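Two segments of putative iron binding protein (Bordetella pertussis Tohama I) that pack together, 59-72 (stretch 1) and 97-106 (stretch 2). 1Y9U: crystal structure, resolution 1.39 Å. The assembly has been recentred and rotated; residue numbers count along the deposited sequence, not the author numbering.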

# COMPACT_ATOMS: atom_id res chain seq x y z
N LEU A 59 2.70 16.85 -2.28
CA LEU A 59 1.51 16.07 -2.60
C LEU A 59 1.70 14.68 -2.01
O LEU A 59 2.71 14.06 -2.26
CB LEU A 59 1.38 15.94 -4.11
CG LEU A 59 1.43 17.25 -4.89
CD1 LEU A 59 1.18 16.97 -6.35
CD2 LEU A 59 0.43 18.22 -4.33
N MET A 60 0.74 14.23 -1.22
CA MET A 60 0.81 12.93 -0.54
C MET A 60 -0.43 12.10 -0.88
O MET A 60 -1.56 12.60 -0.75
CB MET A 60 0.86 13.16 0.97
CG MET A 60 0.78 11.91 1.83
SD MET A 60 0.82 12.24 3.59
CE MET A 60 2.50 12.47 3.78
N THR A 61 -0.24 10.84 -1.27
CA THR A 61 -1.37 9.98 -1.59
C THR A 61 -1.02 8.51 -1.39
O THR A 61 0.08 8.17 -0.91
CB THR A 61 -1.86 10.32 -3.03
OG1 THR A 61 -3.14 9.71 -3.30
CG2 THR A 61 -0.94 9.79 -4.08
N VAL A 62 -1.97 7.64 -1.73
CA VAL A 62 -1.81 6.20 -1.61
C VAL A 62 -2.01 5.59 -3.00
O VAL A 62 -2.81 6.10 -3.78
CB VAL A 62 -2.82 5.65 -0.60
CG1 VAL A 62 -2.70 4.15 -0.43
CG2 VAL A 62 -2.66 6.36 0.75
N ASP A 63 -1.27 4.52 -3.26
CA ASP A 63 -1.25 3.73 -4.50
C ASP A 63 -0.27 4.30 -5.51
O ASP A 63 -0.36 5.46 -5.88
CB ASP A 63 -2.64 3.60 -5.12
CG ASP A 63 -2.72 2.46 -6.08
OD1 ASP A 63 -2.05 2.48 -7.11
OD2 ASP A 63 -3.44 1.48 -5.88
N ILE A 64 0.67 3.47 -5.96
CA ILE A 64 1.64 3.87 -6.98
C ILE A 64 0.97 4.43 -8.22
O ILE A 64 1.47 5.39 -8.80
CB ILE A 64 2.61 2.71 -7.33
CG1 ILE A 64 3.68 3.14 -8.33
CG2 ILE A 64 1.85 1.50 -7.90
CD1 ILE A 64 4.58 4.30 -7.86
N GLY A 65 -0.16 3.87 -8.64
CA GLY A 65 -0.89 4.40 -9.78
C GLY A 65 -1.29 5.84 -9.62
O GLY A 65 -1.16 6.64 -10.56
N ASN A 66 -1.78 6.20 -8.43
CA ASN A 66 -2.15 7.59 -8.16
C ASN A 66 -0.94 8.52 -8.19
O ASN A 66 -1.04 9.65 -8.65
CB ASN A 66 -2.87 7.71 -6.81
CG ASN A 66 -4.28 7.15 -6.84
OD1 ASN A 66 -4.76 6.61 -5.86
ND2 ASN A 66 -4.96 7.31 -7.97
N LEU A 67 0.19 8.05 -7.67
CA LEU A 67 1.41 8.84 -7.69
C LEU A 67 1.92 9.08 -9.10
O LEU A 67 2.27 10.20 -9.45
CB LEU A 67 2.50 8.12 -6.89
CG LEU A 67 2.51 8.39 -5.41
CD1 LEU A 67 3.55 7.46 -4.81
CD2 LEU A 67 2.82 9.85 -5.08
N ILE A 68 1.96 8.03 -9.90
CA ILE A 68 2.39 8.14 -11.29
C ILE A 68 1.44 9.03 -12.07
O ILE A 68 1.86 9.79 -12.92
CB ILE A 68 2.54 6.74 -11.93
CG1 ILE A 68 3.63 5.96 -11.16
CG2 ILE A 68 2.79 6.84 -13.45
CD1 ILE A 68 4.80 5.47 -11.93
N ASP A 69 0.15 8.98 -11.74
CA ASP A 69 -0.82 9.85 -12.38
C ASP A 69 -0.50 11.32 -12.11
O ASP A 69 -0.69 12.17 -12.98
CB ASP A 69 -2.25 9.52 -11.94
CG ASP A 69 -2.81 8.28 -12.62
OD1 ASP A 69 -3.95 7.91 -12.29
OD2 ASP A 69 -2.18 7.60 -13.45
N LEU A 70 -0.03 11.64 -10.90
CA LEU A 70 0.37 13.02 -10.60
C LEU A 70 1.56 13.43 -11.45
O LEU A 70 1.59 14.54 -11.99
CB LEU A 70 0.74 13.19 -9.12
CG LEU A 70 -0.37 12.95 -8.10
CD1 LEU A 70 0.20 12.94 -6.69
CD2 LEU A 70 -1.48 13.97 -8.24
N VAL A 71 2.53 12.54 -11.60
CA VAL A 71 3.75 12.82 -12.36
C VAL A 71 3.40 13.01 -13.83
O VAL A 71 3.76 14.02 -14.45
CB VAL A 71 4.82 11.72 -12.15
CG1 VAL A 71 6.03 11.96 -13.04
CG2 VAL A 71 5.23 11.68 -10.68
N ASN A 72 2.65 12.05 -14.37
CA ASN A 72 2.23 12.11 -15.77
C ASN A 72 1.27 13.28 -16.04
O ASN A 72 1.24 13.81 -17.16
CB ASN A 72 1.58 10.79 -16.20
CG ASN A 72 2.57 9.66 -16.33
OD1 ASN A 72 2.18 8.49 -16.38
ND2 ASN A 72 3.86 9.98 -16.37
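Stretch 2 (97-106) GSWYALSLRD

Stretch 2 enters through a loop at S98 and W99 and becomes a strand from Y100 that continues beyond D106, extended except at L102 (psi -25°). It runs against the helix, S98 by V71, W99 by L67 and A101 by I64, then parallel to the strand, L102 by M60 and S103 by V62. The backbones stay 7.0 Å apart (CA to CA) at L67–W99 and 9.2 Å at M60–L102, so side chains fill the space and no hydrogen bond crosses.

The main bump is W99, whose side chain, at chi1 p, lies along the helix. I64, L67, I68 and V71, spaced as i, i+3, i+4 and i+7, form one helical stripe that receives the indole. I64 CD1 sits over a ring face, 3.5 Å from the centroid of the six-membered ring of W99, a CH-pi contact. The others meet the ring obliquely: L67 CD1 is 4.2 Å from W99 CE3, I68 CD1 4.1 Å from W99 NE1, and V71 CG2 3.9 Å from W99 CD1.

Beyond the indole the contact thins to single pairs. M60 points sideways; extended through chi1 and chi2, it turns at chi3 (m) and brings CE to 3.9 Å from L102 CD1. V62 CG1 covers one face of the R105 guanidinium, 3.4 Å from R105 NE, while that group's NH1 and NH2 bond elsewhere in the structure.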

# COMPACT_ATOMS: atom_id res chain seq x y z
N GLY A 97 14.14 11.90 -8.62
CA GLY A 97 13.39 12.41 -7.49
C GLY A 97 12.00 12.87 -7.86
O GLY A 97 11.51 13.81 -7.28
N SER A 98 11.34 12.15 -8.76
CA SER A 98 9.99 12.49 -9.18
C SER A 98 8.85 12.11 -8.18
O SER A 98 7.84 12.79 -8.10
CB SER A 98 9.72 11.89 -10.56
OG SER A 98 9.96 10.48 -10.56
N TRP A 99 9.01 11.00 -7.47
CA TRP A 99 8.08 10.55 -6.42
C TRP A 99 8.85 9.60 -5.52
O TRP A 99 9.85 9.03 -5.92
CB TRP A 99 6.84 9.84 -6.98
CG TRP A 99 7.15 8.68 -7.86
CD1 TRP A 99 7.27 8.69 -9.22
CD2 TRP A 99 7.37 7.33 -7.45
NE1 TRP A 99 7.60 7.44 -9.67
CE2 TRP A 99 7.65 6.58 -8.61
CE3 TRP A 99 7.38 6.68 -6.21
CZ2 TRP A 99 7.93 5.22 -8.56
CZ3 TRP A 99 7.68 5.33 -6.17
CH2 TRP A 99 7.96 4.61 -7.34
N TYR A 100 8.37 9.45 -4.30
CA TYR A 100 9.03 8.63 -3.30
C TYR A 100 8.02 7.87 -2.44
O TYR A 100 7.07 8.48 -1.96
CB TYR A 100 9.82 9.54 -2.37
CG TYR A 100 11.03 10.16 -2.98
CD1 TYR A 100 10.96 11.40 -3.58
CD2 TYR A 100 12.26 9.52 -2.92
CE1 TYR A 100 12.11 11.98 -4.15
CE2 TYR A 100 13.39 10.08 -3.47
CZ TYR A 100 13.32 11.29 -4.07
OH TYR A 100 14.48 11.83 -4.57
N ALA A 101 8.23 6.57 -2.24
CA ALA A 101 7.44 5.82 -1.26
C ALA A 101 7.76 6.28 0.15
O ALA A 101 8.90 6.60 0.47
CB ALA A 101 7.71 4.32 -1.37
N LEU A 102 6.73 6.31 0.98
CA LEU A 102 6.82 6.61 2.41
C LEU A 102 6.42 5.44 3.31
O LEU A 102 6.89 5.38 4.45
CB LEU A 102 5.96 7.82 2.75
CG LEU A 102 6.34 9.14 2.06
CD1 LEU A 102 5.35 10.22 2.47
CD2 LEU A 102 7.76 9.58 2.41
N SER A 103 5.60 4.51 2.81
CA SER A 103 5.29 3.31 3.56
C SER A 103 4.88 2.23 2.59
O SER A 103 4.55 2.51 1.44
CB SER A 103 4.16 3.55 4.55
OG SER A 103 2.95 3.79 3.86
N LEU A 104 4.93 0.98 3.06
CA LEU A 104 4.64 -0.20 2.26
C LEU A 104 3.36 -0.85 2.73
O LEU A 104 3.13 -0.98 3.94
CB LEU A 104 5.77 -1.23 2.33
CG LEU A 104 7.18 -0.67 2.14
CD1 LEU A 104 8.20 -1.80 2.23
CD2 LEU A 104 7.32 0.08 0.83
N ARG A 105 2.56 -1.29 1.76
CA ARG A 105 1.25 -1.93 1.97
C ARG A 105 1.28 -3.29 1.30
O ARG A 105 0.92 -3.43 0.13
CB ARG A 105 0.20 -1.02 1.36
CG ARG A 105 0.07 0.29 2.16
CD ARG A 105 -0.58 1.41 1.41
NE ARG A 105 -1.92 1.09 0.93
CZ ARG A 105 -3.05 1.34 1.57
NH1 ARG A 105 -3.09 1.91 2.76
NH2 ARG A 105 -4.19 1.01 1.00
N ASP A 106 1.73 -4.28 2.05
CA ASP A 106 1.91 -5.63 1.58
C ASP A 106 0.62 -6.40 1.56
O ASP A 106 -0.19 -6.33 2.50
CB ASP A 106 3.01 -6.40 2.33
CG ASP A 106 2.88 -6.38 3.84
OD1 ASP A 106 2.62 -5.32 4.44
OD2 ASP A 106 3.14 -7.40 4.48